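457aa long hypothetical protein (Pyrococcus horikoshii, PDB 2CSU) is of unknown function but has the domain make-up of a succinyl-CoA ligase relative, with a CoA-binding Rossmann-like domain followed by two flavodoxin-like domains. Local coordinates at residues M1-Y4 with F5-K9; I132-T135 with H136-L139; A186-D189 with F190-M194; M194-L197 with A198-E202. All blocks are in the same frame, centred on the assembly; numbering follows the deposited sequence.

Contact 1 (M1-Y4 with F5-K9); sequences MLDY and FFNPK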
loop_
_atom_site.group_PDB
_atom_site.type_symbol
_atom_site.label_atom_id
_atom_site.label_comp_id
_atom_site.label_asym_id
_atom_site.label_seq_id
_atom_site.Cartn_x
_atom_site.Cartn_y
_atom_site.Cartn_z
HETATM N N MSE A 1 13.026 28.201 -21.939
HETATM C CA MSE A 1 12.432 27.136 -22.737
HETATM C C MSE A 1 11.786 26.066 -21.855
HETATM O O MSE A 1 12.371 25.558 -20.909
HETATM C CB MSE A 1 13.533 26.511 -23.594
HETATM C CG MSE A 1 14.199 27.528 -24.524
HETATM SE SE MSE A 1 14.591 26.827 -26.134
HETATM C CE MSE A 1 15.652 25.489 -25.567
ATOM N N LEU A 2 10.514 25.759 -22.173
ATOM C CA LEU A 2 9.809 24.734 -21.413
ATOM C C LEU A 2 9.613 25.151 -19.953
ATOM O O LEU A 2 9.108 24.406 -19.123
ATOM C CB LEU A 2 10.624 23.443 -21.482
ATOM C CG LEU A 2 10.319 22.628 -22.742
ATOM C CD1 LEU A 2 10.141 21.138 -22.448
ATOM C CD2 LEU A 2 9.042 23.083 -23.447
ATOM N N ASP A 3 10.073 26.378 -19.645
ATOM C CA ASP A 3 9.898 26.888 -18.291
ATOM C C ASP A 3 8.562 27.610 -18.135
ATOM O O ASP A 3 7.916 27.561 -17.096
ATOM C CB ASP A 3 11.045 27.851 -17.988
ATOM C CG ASP A 3 10.957 28.288 -16.534
ATOM O OD1 ASP A 3 10.870 27.407 -15.676
ATOM O OD2 ASP A 3 10.974 29.487 -16.274
ATOM N N TYR A 4 8.196 28.297 -19.234
ATOM C CA TYR A 4 6.921 29.001 -19.233
ATOM C C TYR A 4 5.749 28.039 -19.022
ATOM O O TYR A 4 4.602 28.439 -18.881
ATOM C CB TYR A 4 6.770 29.718 -20.575
ATOM C CG TYR A 4 7.070 28.777 -21.687
ATOM C CD1 TYR A 4 6.131 27.817 -22.055
ATOM C CD2 TYR A 4 8.285 28.851 -22.369
ATOM C CE1 TYR A 4 6.398 26.946 -23.102
ATOM C CE2 TYR A 4 8.556 27.975 -23.410
ATOM C CZ TYR A 4 7.621 27.023 -23.773
ATOM O OH TYR A 4 7.881 26.150 -24.810
ATOM N N PHE A 5 6.077 26.733 -19.032
ATOM C CA PHE A 5 5.043 25.730 -18.809
ATOM C C PHE A 5 4.706 25.597 -17.322
ATOM O O PHE A 5 3.557 25.437 -16.931
ATOM C CB PHE A 5 5.552 24.395 -19.349
ATOM C CG PHE A 5 5.046 24.187 -20.746
ATOM C CD1 PHE A 5 3.678 24.210 -20.991
ATOM C CD2 PHE A 5 5.940 23.962 -21.781
ATOM C CE1 PHE A 5 3.206 24.008 -22.280
ATOM C CE2 PHE A 5 5.458 23.763 -23.072
ATOM C CZ PHE A 5 4.092 23.785 -23.327
ATOM N N PHE A 6 5.797 25.615 -16.534
ATOM C CA PHE A 6 5.657 25.377 -15.100
ATOM C C PHE A 6 5.778 26.668 -14.284
ATOM O O PHE A 6 5.479 26.713 -13.098
ATOM C CB PHE A 6 6.743 24.387 -14.678
ATOM C CG PHE A 6 6.667 23.162 -15.540
ATOM C CD1 PHE A 6 5.688 22.209 -15.291
ATOM C CD2 PHE A 6 7.560 22.992 -16.584
ATOM C CE1 PHE A 6 5.600 21.082 -16.096
ATOM C CE2 PHE A 6 7.465 21.859 -17.389
ATOM C CZ PHE A 6 6.485 20.903 -17.151
ATOM N N ASN A 7 6.182 27.775 -14.889
ATOM C CA ASN A 7 6.272 29.049 -14.189
ATOM C C ASN A 7 5.759 30.156 -15.116
ATOM O O ASN A 7 6.467 31.122 -15.412
ATOM C CB ASN A 7 7.726 29.297 -13.761
ATOM C CG ASN A 7 8.118 28.462 -12.538
ATOM O OD1 ASN A 7 7.487 28.569 -11.483
ATOM N ND2 ASN A 7 9.154 27.625 -12.675
ATOM N N PRO A 8 4.506 30.020 -15.590
ATOM C CA PRO A 8 3.894 31.005 -16.491
ATOM C C PRO A 8 3.528 32.323 -15.807
ATOM O O PRO A 8 3.156 32.343 -14.632
ATOM C CB PRO A 8 2.669 30.268 -17.022
ATOM C CG PRO A 8 2.264 29.421 -15.845
ATOM C CD PRO A 8 3.583 28.898 -15.325
ATOM N N LYS A 9 3.644 33.413 -16.559
ATOM C CA LYS A 9 3.339 34.748 -16.064
ATOM C C LYS A 9 1.929 35.170 -16.446
ATOM O O LYS A 9 1.367 36.097 -15.857
ATOM C CB LYS A 9 4.355 35.758 -16.612
ATOM C CG LYS A 9 5.792 35.248 -16.577
ATOM C CD LYS A 9 6.805 36.400 -16.545
ATOM C CE LYS A 9 7.381 36.692 -17.919
ATOM N NZ LYS A 9 7.839 38.111 -18.015
#

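Contact 2 (I132-T135 with H136-L139); sequences IMNT and HVDL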
loop_
_atom_site.group_PDB
_atom_site.type_symbol
_atom_site.label_atom_id
_atom_site.label_comp_id
_atom_site.label_asym_id
_atom_site.label_seq_id
_atom_site.Cartn_x
_atom_site.Cartn_y
_atom_site.Cartn_z
ATOM N N ILE A 132 -0.725 19.569 -16.608
ATOM C CA ILE A 132 0.538 19.694 -15.875
ATOM C C ILE A 132 0.365 20.406 -14.513
ATOM O O ILE A 132 -0.589 21.140 -14.288
ATOM C CB ILE A 132 1.530 20.489 -16.734
ATOM C CG1 ILE A 132 0.985 21.892 -17.017
ATOM C CG2 ILE A 132 1.744 19.783 -18.088
ATOM C CD1 ILE A 132 1.988 22.769 -17.771
HETATM N N MSE A 133 1.313 20.132 -13.585
HETATM C CA MSE A 133 1.338 20.816 -12.288
HETATM C C MSE A 133 2.736 21.312 -11.901
HETATM O O MSE A 133 3.758 20.718 -12.213
HETATM C CB MSE A 133 0.882 19.859 -11.185
HETATM C CG MSE A 133 -0.225 18.888 -11.581
HETATM SE SE MSE A 133 -0.822 17.996 -10.139
HETATM C CE MSE A 133 -2.002 16.921 -10.961
ATOM N N ASN A 134 2.742 22.465 -11.206
ATOM C CA ASN A 134 3.929 22.884 -10.467
ATOM C C ASN A 134 3.561 23.207 -9.021
ATOM O O ASN A 134 3.218 24.331 -8.673
ATOM C CB ASN A 134 4.523 24.116 -11.146
ATOM C CG ASN A 134 5.862 24.431 -10.522
ATOM O OD1 ASN A 134 6.279 23.819 -9.547
ATOM N ND2 ASN A 134 6.552 25.421 -11.120
ATOM N N THR A 135 3.597 22.159 -8.181
ATOM C CA THR A 135 3.151 22.309 -6.804
ATOM C C THR A 135 3.941 23.392 -6.069
ATOM O O THR A 135 3.457 24.020 -5.141
ATOM C CB THR A 135 3.299 20.964 -6.091
ATOM O OG1 THR A 135 4.641 20.502 -6.207
ATOM C CG2 THR A 135 2.370 19.924 -6.720
ATOM N N HIS A 136 5.203 23.584 -6.498
ATOM C CA HIS A 136 6.051 24.556 -5.813
ATOM C C HIS A 136 5.458 25.970 -5.827
ATOM O O HIS A 136 5.689 26.789 -4.944
ATOM C CB HIS A 136 7.420 24.552 -6.490
ATOM C CG HIS A 136 8.385 25.362 -5.667
ATOM N ND1 HIS A 136 9.437 26.031 -6.198
ATOM C CD2 HIS A 136 8.394 25.553 -4.279
ATOM C CE1 HIS A 136 10.064 26.612 -5.157
ATOM N NE2 HIS A 136 9.461 26.342 -3.995
ATOM N N VAL A 137 4.709 26.260 -6.907
ATOM C CA VAL A 137 4.068 27.568 -7.007
ATOM C C VAL A 137 2.551 27.441 -7.175
ATOM O O VAL A 137 1.896 28.268 -7.797
ATOM C CB VAL A 137 4.671 28.306 -8.203
ATOM C CG1 VAL A 137 6.167 28.523 -7.984
ATOM C CG2 VAL A 137 4.464 27.505 -9.473
ATOM N N ASP A 138 1.961 26.402 -6.583
ATOM C CA ASP A 138 0.521 26.181 -6.610
ATOM C C ASP A 138 -0.090 26.268 -8.014
ATOM O O ASP A 138 -1.171 26.847 -8.201
ATOM C CB ASP A 138 -0.184 27.182 -5.673
ATOM C CG ASP A 138 0.209 27.002 -4.204
ATOM O OD1 ASP A 138 -0.114 27.888 -3.385
ATOM O OD2 ASP A 138 0.831 25.976 -3.860
ATOM N N LEU A 139 0.600 25.694 -8.994
ATOM C CA LEU A 139 0.127 25.692 -10.374
ATOM C C LEU A 139 -0.457 24.317 -10.702
ATOM O O LEU A 139 0.267 23.327 -10.752
ATOM C CB LEU A 139 1.279 25.991 -11.334
ATOM C CG LEU A 139 0.991 25.782 -12.834
ATOM C CD1 LEU A 139 0.270 26.999 -13.408
ATOM C CD2 LEU A 139 2.311 25.564 -13.580
HETATM O O HOH W 1 9.370 26.113 -9.268
#

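Contact 3 (A186-D189 with F190-M194); sequences ADVD and FAELM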
loop_
_atom_site.group_PDB
_atom_site.type_symbol
_atom_site.label_atom_id
_atom_site.label_comp_id
_atom_site.label_asym_id
_atom_site.label_seq_id
_atom_site.Cartn_x
_atom_site.Cartn_y
_atom_site.Cartn_z
ATOM N N ALA A 186 2.279 14.502 -28.798
ATOM C CA ALA A 186 2.535 14.821 -30.198
ATOM C C ALA A 186 3.795 15.672 -30.374
ATOM O O ALA A 186 4.588 15.485 -31.289
ATOM C CB ALA A 186 1.321 15.576 -30.743
ATOM N N ASP A 187 3.945 16.665 -29.478
ATOM C CA ASP A 187 5.077 17.577 -29.596
ATOM C C ASP A 187 6.130 17.318 -28.511
ATOM O O ASP A 187 7.024 16.494 -28.652
ATOM C CB ASP A 187 4.543 19.001 -29.475
ATOM C CG ASP A 187 5.531 19.960 -30.119
ATOM O OD1 ASP A 187 6.526 19.481 -30.663
ATOM O OD2 ASP A 187 5.299 21.162 -30.069
ATOM N N VAL A 188 6.027 18.100 -27.418
ATOM C CA VAL A 188 6.941 17.901 -26.301
ATOM C C VAL A 188 6.893 16.452 -25.810
ATOM O O VAL A 188 5.836 15.880 -25.586
ATOM C CB VAL A 188 6.518 18.850 -25.177
ATOM C CG1 VAL A 188 7.416 18.643 -23.958
ATOM C CG2 VAL A 188 6.619 20.294 -25.641
ATOM N N ASP A 189 8.086 15.840 -25.684
ATOM C CA ASP A 189 8.123 14.442 -25.253
ATOM C C ASP A 189 8.980 14.241 -24.002
ATOM O O ASP A 189 9.432 15.184 -23.367
ATOM C CB ASP A 189 8.656 13.587 -26.405
ATOM C CG ASP A 189 10.020 14.104 -26.847
ATOM O OD1 ASP A 189 10.698 14.717 -26.024
ATOM O OD2 ASP A 189 10.390 13.882 -27.996
ATOM N N PHE A 190 9.163 12.964 -23.669
ATOM C CA PHE A 190 9.962 12.578 -22.512
ATOM C C PHE A 190 11.342 13.230 -22.567
ATOM O O PHE A 190 11.782 13.873 -21.601
ATOM C CB PHE A 190 10.168 11.058 -22.464
ATOM C CG PHE A 190 8.938 10.279 -22.109
ATOM C CD1 PHE A 190 8.295 10.485 -20.894
ATOM C CD2 PHE A 190 8.437 9.316 -22.983
ATOM C CE1 PHE A 190 7.167 9.742 -20.548
ATOM C CE2 PHE A 190 7.317 8.571 -22.654
ATOM C CZ PHE A 190 6.675 8.783 -21.433
ATOM N N ALA A 191 12.021 13.057 -23.701
ATOM C CA ALA A 191 13.372 13.588 -23.884
ATOM C C ALA A 191 13.489 15.083 -23.608
ATOM O O ALA A 191 14.359 15.519 -22.857
ATOM C CB ALA A 191 13.852 13.298 -25.290
ATOM N N GLU A 192 12.628 15.868 -24.241
ATOM C CA GLU A 192 12.667 17.301 -24.055
ATOM C C GLU A 192 12.363 17.644 -22.605
ATOM O O GLU A 192 12.938 18.579 -22.055
ATOM C CB GLU A 192 11.676 17.986 -24.993
ATOM C CG GLU A 192 12.231 18.208 -26.407
ATOM C CD GLU A 192 11.170 18.060 -27.489
ATOM O OE1 GLU A 192 10.107 18.707 -27.379
ATOM O OE2 GLU A 192 11.398 17.293 -28.454
ATOM N N LEU A 193 11.468 16.882 -21.989
ATOM C CA LEU A 193 11.122 17.133 -20.604
ATOM C C LEU A 193 12.286 16.773 -19.681
ATOM O O LEU A 193 12.576 17.506 -18.742
ATOM C CB LEU A 193 9.872 16.361 -20.225
ATOM C CG LEU A 193 8.572 16.981 -20.743
ATOM C CD1 LEU A 193 7.413 16.077 -20.355
ATOM C CD2 LEU A 193 8.374 18.389 -20.160
HETATM N N MSE A 194 12.959 15.659 -19.964
HETATM C CA MSE A 194 14.096 15.240 -19.161
HETATM C C MSE A 194 15.226 16.246 -19.310
HETATM O O MSE A 194 15.985 16.466 -18.367
HETATM C CB MSE A 194 14.594 13.846 -19.573
HETATM C CG MSE A 194 13.765 12.695 -19.017
HETATM SE SE MSE A 194 14.216 11.032 -19.661
HETATM C CE MSE A 194 14.200 11.371 -21.202
#

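Contact 4 (M194-L197 with A198-E202); sequences MEYL and ADTEE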
loop_
_atom_site.group_PDB
_atom_site.type_symbol
_atom_site.label_atom_id
_atom_site.label_comp_id
_atom_site.label_asym_id
_atom_site.label_seq_id
_atom_site.Cartn_x
_atom_site.Cartn_y
_atom_site.Cartn_z
HETATM N N MSE A 194 12.959 15.659 -19.964
HETATM C CA MSE A 194 14.096 15.240 -19.161
HETATM C C MSE A 194 15.226 16.246 -19.310
HETATM O O MSE A 194 15.985 16.466 -18.367
HETATM C CB MSE A 194 14.594 13.846 -19.573
HETATM C CG MSE A 194 13.765 12.695 -19.017
HETATM SE SE MSE A 194 14.216 11.032 -19.661
HETATM C CE MSE A 194 14.200 11.371 -21.202
ATOM N N GLU A 195 15.356 16.853 -20.488
ATOM C CA GLU A 195 16.416 17.837 -20.673
ATOM C C GLU A 195 16.136 19.038 -19.775
ATOM O O GLU A 195 17.021 19.532 -19.085
ATOM C CB GLU A 195 16.512 18.285 -22.140
ATOM C CG GLU A 195 17.223 17.278 -23.056
ATOM C CD GLU A 195 17.241 17.701 -24.525
ATOM O OE1 GLU A 195 16.170 18.066 -25.064
ATOM O OE2 GLU A 195 18.328 17.663 -25.140
ATOM N N TYR A 196 14.898 19.510 -19.774
ATOM C CA TYR A 196 14.557 20.654 -18.939
ATOM C C TYR A 196 14.683 20.354 -17.430
ATOM O O TYR A 196 15.264 21.141 -16.677
ATOM C CB TYR A 196 13.140 21.106 -19.263
ATOM C CG TYR A 196 12.497 21.942 -18.187
ATOM C CD1 TYR A 196 12.842 23.286 -18.012
ATOM C CD2 TYR A 196 11.536 21.389 -17.342
ATOM C CE1 TYR A 196 12.236 24.057 -17.025
ATOM C CE2 TYR A 196 10.929 22.150 -16.350
ATOM C CZ TYR A 196 11.283 23.481 -16.198
ATOM O OH TYR A 196 10.691 24.227 -15.209
ATOM N N LEU A 197 14.137 19.216 -17.006
ATOM C CA LEU A 197 14.154 18.812 -15.605
ATOM C C LEU A 197 15.547 18.520 -15.075
ATOM O O LEU A 197 15.779 18.537 -13.867
ATOM C CB LEU A 197 13.254 17.584 -15.413
ATOM C CG LEU A 197 11.746 17.808 -15.549
ATOM C CD1 LEU A 197 11.023 16.473 -15.623
ATOM C CD2 LEU A 197 11.248 18.617 -14.352
ATOM N N ALA A 198 16.481 18.244 -15.976
ATOM C CA ALA A 198 17.843 17.957 -15.564
ATOM C C ALA A 198 18.470 19.119 -14.787
ATOM O O ALA A 198 19.346 18.894 -13.952
ATOM C CB ALA A 198 18.705 17.634 -16.788
ATOM N N ASP A 199 18.017 20.346 -15.041
ATOM C CA ASP A 199 18.610 21.508 -14.376
ATOM C C ASP A 199 17.827 22.262 -13.307
ATOM O O ASP A 199 18.388 23.126 -12.627
ATOM C CB ASP A 199 19.093 22.511 -15.432
ATOM C CG ASP A 199 20.226 21.961 -16.264
ATOM O OD1 ASP A 199 21.127 21.322 -15.676
ATOM O OD2 ASP A 199 20.214 22.159 -17.496
ATOM N N THR A 200 16.548 21.968 -13.142
ATOM C CA THR A 200 15.805 22.665 -12.104
ATOM C C THR A 200 16.389 22.234 -10.758
ATOM O O THR A 200 17.193 21.308 -10.690
ATOM C CB THR A 200 14.307 22.299 -12.135
ATOM O OG1 THR A 200 14.169 20.885 -12.309
ATOM C CG2 THR A 200 13.597 23.029 -13.264
ATOM N N GLU A 201 15.997 22.912 -9.688
ATOM C CA GLU A 201 16.540 22.508 -8.396
ATOM C C GLU A 201 15.500 21.772 -7.545
ATOM O O GLU A 201 15.816 20.990 -6.659
ATOM C CB GLU A 201 17.007 23.767 -7.662
ATOM C CG GLU A 201 18.413 24.202 -8.081
ATOM C CD GLU A 201 18.956 25.189 -7.071
ATOM O OE1 GLU A 201 18.624 25.073 -5.900
ATOM O OE2 GLU A 201 19.706 26.077 -7.472
ATOM N N GLU A 202 14.220 22.083 -7.818
ATOM C CA GLU A 202 13.151 21.490 -7.024
ATOM C C GLU A 202 12.945 20.012 -7.362
ATOM O O GLU A 202 12.514 19.210 -6.545
ATOM C CB GLU A 202 11.865 22.273 -7.294
ATOM C CG GLU A 202 11.850 23.630 -6.586
ATOM C CD GLU A 202 12.413 24.684 -7.512
ATOM O OE1 GLU A 202 13.412 24.418 -8.164
ATOM O OE2 GLU A 202 11.843 25.773 -7.571
#

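Contact 1 (M1-Y4 with F5-K9)
Y4 and F5 lie side by side and point the same way, with ring planes 43° apart and centroids 4.8 Å apart. Following Y4 outward, CB and CG lie against the backbone N of F5. CE1 then sits over one face of the F5 ring, near its rim and 3.3 Å from F5 CD2, and OH ends near F5 CE2. CG of Y4 stands between its own backbone N and carbonyl carbon (chi1 49°), which lays the ring along F5. L2 CD2 meets the same F5 ring at its edge, 3.6 Å from CD2 of F5.

The backbone makes a tight turn here. D3 O accepts from F6 N at 2.9 Å and from N7 N at 2.8 Å. The first donor stands well above the carbonyl plane, and the second is nearly in line with the C=O. N7 ND2 adds a weak but straight bond to D3 OD1 at 3.5 Å. D3 OD1 also has a hydrogen bond with Y196 OH.

This turn leads into strand 10-14 of the parallel Rossmann-like sheet. D3 serves the turn with both backbone and side-chain oxygens, its O taking two N-H groups, while L2, Y4 and F5 pack apolar surface beside it.

Contact 2 (I132-T135 with H136-L139)
N134 and L139 form an antiparallel hydrogen-bonded pair, their CA atoms 4.7 Å apart. N134 N gives to L139 O at 2.7 Å, and L139 N returns a nearly straight bond to N134 O at 3.0 Å. V137 N also reaches N134 O, at 3.0 Å. The two donors come from opposite faces of the carbonyl plane, so this oxygen is gripped from both sides. D138 N bonds T135 O at 3.2 Å from high above its carbonyl plane. A CA-H...O contact from M133 CA to L139 O, 3.1 Å long, lies beside the pair.

Opposite N134 stand two residues, D138 and L139: a G1 beta bulge, with D138 in the left-handed region (phi 50°, psi 42°). The bulge closes the hairpin between strands 131-134 and 139-142, at the edge of the mixed sheet.

Among the side-chain polar groups, N134 has CG anti to its backbone N (chi1 -171°), which carries the amide alongside H136. OD1 takes a weak bond from H136 N. ND2 has its main partner in F6 O, and a water joins ND2, by a weak bond, to H136 ND1. T135 OG1 is within hydrogen-bonding reach of two carbonyl oxygens on the adjoining strand, those of F176 and S177.

In van der Waals packing, L139 CD2 rests on N134 CB at 3.6 Å, and V137 CG2 lies against the amide, 3.4 Å from N134 ND2.

Contact 3 (A186-D189 with F190-M194)
D189 OD1 takes a 2.9 Å hydrogen bond from E192 N, nearly straight at the hydrogen (179°) and nearly in line with its own C-O. D189 is the N-cap of helix 190-197, and this is its capping bond. The carboxylate CG sits between the backbone N and carbonyl carbon of D189 (chi1 56°), and this brings OD1 over the first turn. OD1 also lies 3.5 Å from A191 CB. The backbone joins in through L193 N, which bonds D189 O at 3.0 Å as the helix begins.

E192 runs back across D189 at about a right angle. Its chain bends at chi2, and the carboxylate ends near the loop, with OE1 3.4 Å from V188 CA. OE2 comes within 3.6 Å of D189 OD2. These are two like-charged carboxylates, their planes 51° apart. Salt bridges from E192 to R123 and K218 probably offset this, and R123 also binds D187.

On the apolar side, V188 CG1 meets L193 CG at 3.8 Å, the two side chains crossing at about a right angle. L2 packs on V188 too.

A negative group at the start of the helix would suit the helix dipole. The nearby cations probably let three acidic side chains, D187, D189 and E192, share this corner in their charged forms.

Contact 4 (M194-L197 with A198-E202)
Y196 and T200 meet through the tyrosine tip and a methyl. T200 CG2 lies 3.7 Å from Y196 OH and 3.8 Å from Y196 CZ, oblique to the ring, and the side chains cross at about a right angle. With chi1 at 160° the Y196 side chain extends away from its own N, and the ring runs along the helix end toward T200. A198 CB packs against two backbone carbonyls, 3.4 Å from M194 O and equally far from E195 O.

The backbone bonds are all weak. A198 N is shared between M194 O at 3.0 Å and E195 O at 3.4 Å, both with bent geometry. D199 N then reaches Y196 O at 3.3 Å. The i-to-i+4 spacing gives way to i-to-i+3, as where an alpha helix tightens at its C-terminal end.

The polar side chains find partners beyond the turn. T200 OG1 lies 3.2 Å from L197 O and is hydrogen-bonded to D203 OD2. D199 OD1 forms a salt bridge with K229. K230 NZ bonds both L197 O and T200 O, so a positive charge sits at the helix C-terminus, where it would suit the dipole.

The turn leads helix 190-197 toward strand 205-210. M194, E195 and A198 touch helix 216-229. L197 faces strand 152-156, and Y196, L197 and T200 reach K178 on strand 175-181.

In the fold
Contacts 3 and 4 are the two ends of helix 190-197 and share M194. The start has a carboxylate cap with a straight bond, while the end has weak backbone bonds and a lysine. Contact 1 lies against both, with L2 packing at the first and F6 and D3 meeting Y196 at the second. It also touches contact 2 through F6 and N134. The N-terminal turn therefore bridges the hairpin and the helix. Contact 2 is a buried contact that relies on strand pairing, though H136 and D138 are exposed. The others are partly buried. Aromatic packing marks contact 1, and acidic groups with basic partners mark contact 3.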